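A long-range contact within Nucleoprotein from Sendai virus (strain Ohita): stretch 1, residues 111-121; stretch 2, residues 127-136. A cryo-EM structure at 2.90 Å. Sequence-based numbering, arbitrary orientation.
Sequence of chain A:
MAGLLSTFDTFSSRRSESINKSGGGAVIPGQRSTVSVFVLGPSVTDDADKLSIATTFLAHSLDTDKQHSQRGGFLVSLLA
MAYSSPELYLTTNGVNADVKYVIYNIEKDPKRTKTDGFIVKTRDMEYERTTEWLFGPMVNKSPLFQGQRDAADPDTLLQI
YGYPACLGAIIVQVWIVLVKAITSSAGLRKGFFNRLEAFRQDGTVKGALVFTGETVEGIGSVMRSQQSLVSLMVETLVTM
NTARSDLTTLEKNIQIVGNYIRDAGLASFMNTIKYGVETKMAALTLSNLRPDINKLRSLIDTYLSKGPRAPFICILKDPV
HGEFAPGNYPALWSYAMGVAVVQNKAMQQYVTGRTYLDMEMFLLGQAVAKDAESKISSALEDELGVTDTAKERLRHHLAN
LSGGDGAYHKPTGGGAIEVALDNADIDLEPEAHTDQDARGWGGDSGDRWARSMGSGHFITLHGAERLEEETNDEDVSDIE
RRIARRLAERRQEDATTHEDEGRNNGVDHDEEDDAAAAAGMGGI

Stretch 1 111-121: KRTKTDGFIVK
Stretch 2 127-136: YERTTEWLFG

How do the backbones run? From Lys 111 the first stretch is loop, closed by a type I' turn from Thr 115 to Phe 118, with Phe 118 N bonded to Thr 115 O at 2.9 Å; Asp 116 (55/40) and Gly 117 (64/9) take positive phi. Extended residues 118-121 follow. The helix that includes residues 130-134 crosses this strand at 130°, the axes 7.2 Å apart at closest approach.

What sets the register? Val 120 lies beside Tyr 127, CA to CA 5.5 Å, and Tyr 127 N donates to Val 120 O at 2.7 Å. Thr 131 (chi1 m) accepts from Val 120 N through OG1 at 3.0 Å, and that OG1 donates to Tyr 127 O at a very short 2.3 Å, so one hydroxyl serves both backbones.

What fills the interior? The rings of Phe 118 (m, -67°) and Phe 135 (m, -72°) form an offset stack, centroids 4.9 Å apart and planes at 19°. Buried Val 120 (t) packs CG2 against Leu 134 CD2 at 4.1 Å and the edge of the Phe 135 ring.

Where does charge contribute? Arg 112, with chi1 at 145°, then t and m, reaches Glu 128 (m, t): NH2 to OE2 is 2.6 Å, a salt bridge with a weak hydrogen bond. Arg 112 NH1 makes a long bridge to Glu 132 OE2, 4.0 Å.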

# COMPACT_ATOMS: atom_id res chain seq x y z
N LYS A 111 -10.92 3.97 -41.54
CA LYS A 111 -10.80 5.08 -42.52
C LYS A 111 -9.73 6.09 -42.06
O LYS A 111 -8.95 6.54 -42.92
CB LYS A 111 -12.15 5.79 -42.67
CG LYS A 111 -13.28 4.92 -43.20
CD LYS A 111 -14.58 5.68 -43.38
CE LYS A 111 -15.71 4.82 -43.90
NZ LYS A 111 -16.96 5.59 -44.07
N ARG A 112 -9.68 6.39 -40.76
CA ARG A 112 -8.70 7.39 -40.25
C ARG A 112 -7.37 6.72 -39.87
O ARG A 112 -7.37 5.87 -38.96
CB ARG A 112 -9.27 8.11 -39.02
CG ARG A 112 -8.22 8.46 -37.98
CD ARG A 112 -8.80 9.08 -36.72
NE ARG A 112 -9.15 10.48 -36.90
CZ ARG A 112 -8.31 11.49 -36.67
NH1 ARG A 112 -7.08 11.25 -36.25
NH2 ARG A 112 -8.72 12.73 -36.86
N THR A 113 -6.30 7.10 -40.57
CA THR A 113 -4.92 6.60 -40.30
C THR A 113 -4.07 7.75 -39.77
O THR A 113 -2.85 7.56 -39.62
CB THR A 113 -4.30 5.99 -41.56
OG1 THR A 113 -2.98 5.57 -41.24
CG2 THR A 113 -4.27 6.96 -42.72
N LYS A 114 -4.70 8.90 -39.49
CA LYS A 114 -3.99 10.12 -39.02
C LYS A 114 -3.29 9.87 -37.69
O LYS A 114 -2.12 10.30 -37.56
CB LYS A 114 -5.00 11.27 -38.89
CG LYS A 114 -5.80 11.58 -40.15
CD LYS A 114 -6.87 12.63 -39.94
CE LYS A 114 -7.72 12.86 -41.17
NZ LYS A 114 -8.80 13.85 -40.91
N THR A 115 -3.94 9.18 -36.75
CA THR A 115 -3.31 8.92 -35.43
C THR A 115 -3.42 7.43 -35.08
O THR A 115 -4.16 7.10 -34.13
CB THR A 115 -3.95 9.78 -34.33
OG1 THR A 115 -5.35 9.49 -34.31
CG2 THR A 115 -3.74 11.26 -34.54
N ASP A 116 -2.69 6.59 -35.82
CA ASP A 116 -2.67 5.12 -35.57
C ASP A 116 -4.10 4.56 -35.61
O ASP A 116 -4.41 3.71 -34.75
CB ASP A 116 -1.94 4.77 -34.28
CG ASP A 116 -0.54 5.36 -34.19
OD1 ASP A 116 -0.07 5.90 -35.22
OD2 ASP A 116 0.07 5.28 -33.11
N GLY A 117 -4.93 5.04 -36.53
CA GLY A 117 -6.31 4.54 -36.64
C GLY A 117 -7.14 4.83 -35.40
O GLY A 117 -8.28 4.33 -35.34
N PHE A 118 -6.63 5.64 -34.47
CA PHE A 118 -7.39 5.94 -33.23
C PHE A 118 -8.00 7.33 -33.32
O PHE A 118 -7.52 8.17 -34.11
CB PHE A 118 -6.49 5.81 -31.99
CG PHE A 118 -6.00 4.42 -31.70
CD1 PHE A 118 -6.88 3.42 -31.31
CD2 PHE A 118 -4.65 4.11 -31.79
CE1 PHE A 118 -6.43 2.15 -31.03
CE2 PHE A 118 -4.20 2.83 -31.51
CZ PHE A 118 -5.09 1.85 -31.13
N ILE A 119 -9.06 7.56 -32.54
CA ILE A 119 -9.75 8.84 -32.47
C ILE A 119 -10.43 8.93 -31.12
O ILE A 119 -11.01 7.95 -30.64
CB ILE A 119 -10.76 9.01 -33.63
CG1 ILE A 119 -11.44 10.38 -33.58
CG2 ILE A 119 -11.77 7.88 -33.64
CD1 ILE A 119 -10.49 11.54 -33.45
N VAL A 120 -10.30 10.10 -30.47
CA VAL A 120 -10.93 10.31 -29.14
C VAL A 120 -12.26 11.03 -29.37
O VAL A 120 -12.23 12.18 -29.83
CB VAL A 120 -10.01 11.12 -28.21
CG1 VAL A 120 -10.68 11.43 -26.88
CG2 VAL A 120 -8.67 10.43 -27.99
N LYS A 121 -13.37 10.35 -29.07
CA LYS A 121 -14.71 10.95 -29.29
C LYS A 121 -15.57 10.83 -28.03
O LYS A 121 -15.68 9.71 -27.50
CB LYS A 121 -15.40 10.23 -30.45
CG LYS A 121 -14.54 10.01 -31.69
CD LYS A 121 -15.06 8.91 -32.59
CE LYS A 121 -16.53 9.06 -32.93
NZ LYS A 121 -17.02 7.93 -33.75
N TYR A 127 -12.80 14.52 -30.94
CA TYR A 127 -11.71 15.52 -30.72
C TYR A 127 -10.41 15.07 -31.39
O TYR A 127 -9.95 13.94 -31.12
CB TYR A 127 -11.46 15.68 -29.22
CG TYR A 127 -12.69 15.80 -28.36
CD1 TYR A 127 -13.52 14.70 -28.15
CD2 TYR A 127 -13.04 16.99 -27.77
CE1 TYR A 127 -14.66 14.80 -27.37
CE2 TYR A 127 -14.18 17.11 -26.98
CZ TYR A 127 -14.99 16.01 -26.78
OH TYR A 127 -16.11 16.11 -26.01
N GLU A 128 -9.83 15.94 -32.22
CA GLU A 128 -8.54 15.63 -32.90
C GLU A 128 -7.36 16.28 -32.17
O GLU A 128 -6.24 15.74 -32.26
CB GLU A 128 -8.58 16.02 -34.38
CG GLU A 128 -9.54 15.16 -35.19
CD GLU A 128 -9.67 15.56 -36.66
OE1 GLU A 128 -9.15 16.63 -37.02
OE2 GLU A 128 -10.29 14.79 -37.42
N ARG A 129 -7.58 17.43 -31.51
CA ARG A 129 -6.48 18.12 -30.78
C ARG A 129 -6.00 17.21 -29.65
O ARG A 129 -4.77 17.07 -29.48
CB ARG A 129 -6.97 19.46 -30.22
CG ARG A 129 -7.30 20.48 -31.30
CD ARG A 129 -7.73 21.83 -30.75
NE ARG A 129 -8.11 22.75 -31.81
CZ ARG A 129 -8.63 23.95 -31.62
NH1 ARG A 129 -8.94 24.72 -32.65
NH2 ARG A 129 -8.85 24.38 -30.39
N THR A 130 -6.94 16.59 -28.94
CA THR A 130 -6.67 15.64 -27.87
C THR A 130 -6.07 14.35 -28.42
O THR A 130 -5.20 13.75 -27.80
CB THR A 130 -7.95 15.34 -27.09
OG1 THR A 130 -8.45 16.55 -26.52
CG2 THR A 130 -7.69 14.34 -25.98
N THR A 131 -6.52 13.94 -29.61
CA THR A 131 -6.04 12.69 -30.18
C THR A 131 -4.59 12.80 -30.62
O THR A 131 -3.80 11.88 -30.41
CB THR A 131 -6.92 12.29 -31.36
OG1 THR A 131 -8.29 12.30 -30.95
CG2 THR A 131 -6.57 10.90 -31.81
N GLU A 132 -4.20 13.92 -31.24
CA GLU A 132 -2.80 14.10 -31.58
C GLU A 132 -1.94 14.29 -30.34
O GLU A 132 -0.77 13.90 -30.34
CB GLU A 132 -2.60 15.29 -32.53
CG GLU A 132 -3.73 15.51 -33.51
CD GLU A 132 -3.60 14.65 -34.75
OE1 GLU A 132 -2.46 14.33 -35.15
OE2 GLU A 132 -4.65 14.28 -35.33
N TRP A 133 -2.50 14.87 -29.28
CA TRP A 133 -1.75 14.99 -28.04
C TRP A 133 -1.52 13.63 -27.40
O TRP A 133 -0.43 13.36 -26.86
CB TRP A 133 -2.48 15.92 -27.07
CG TRP A 133 -2.16 15.67 -25.64
CD1 TRP A 133 -0.93 15.75 -25.05
CD2 TRP A 133 -3.08 15.29 -24.61
NE1 TRP A 133 -1.03 15.45 -23.71
CE2 TRP A 133 -2.34 15.17 -23.42
CE3 TRP A 133 -4.45 15.06 -24.58
CZ2 TRP A 133 -2.93 14.81 -22.21
CZ3 TRP A 133 -5.03 14.70 -23.38
CH2 TRP A 133 -4.28 14.58 -22.21
N LEU A 134 -2.52 12.75 -27.46
CA LEU A 134 -2.46 11.47 -26.76
C LEU A 134 -1.70 10.42 -27.55
O LEU A 134 -0.92 9.65 -26.97
CB LEU A 134 -3.88 11.00 -26.45
CG LEU A 134 -4.10 9.61 -25.88
CD1 LEU A 134 -3.27 9.39 -24.64
CD2 LEU A 134 -5.56 9.44 -25.56
N PHE A 135 -1.90 10.35 -28.86
CA PHE A 135 -1.28 9.34 -29.70
C PHE A 135 -0.18 9.90 -30.58
O PHE A 135 0.21 9.26 -31.56
CB PHE A 135 -2.34 8.65 -30.56
CG PHE A 135 -3.36 7.90 -29.77
CD1 PHE A 135 -3.02 6.73 -29.12
CD2 PHE A 135 -4.65 8.38 -29.65
CE1 PHE A 135 -3.95 6.05 -28.39
CE2 PHE A 135 -5.58 7.69 -28.92
CZ PHE A 135 -5.23 6.52 -28.28
N GLY A 136 0.32 11.09 -30.27
CA GLY A 136 1.41 11.67 -31.02
C GLY A 136 2.75 11.17 -30.54
O GLY A 136 2.88 10.49 -29.51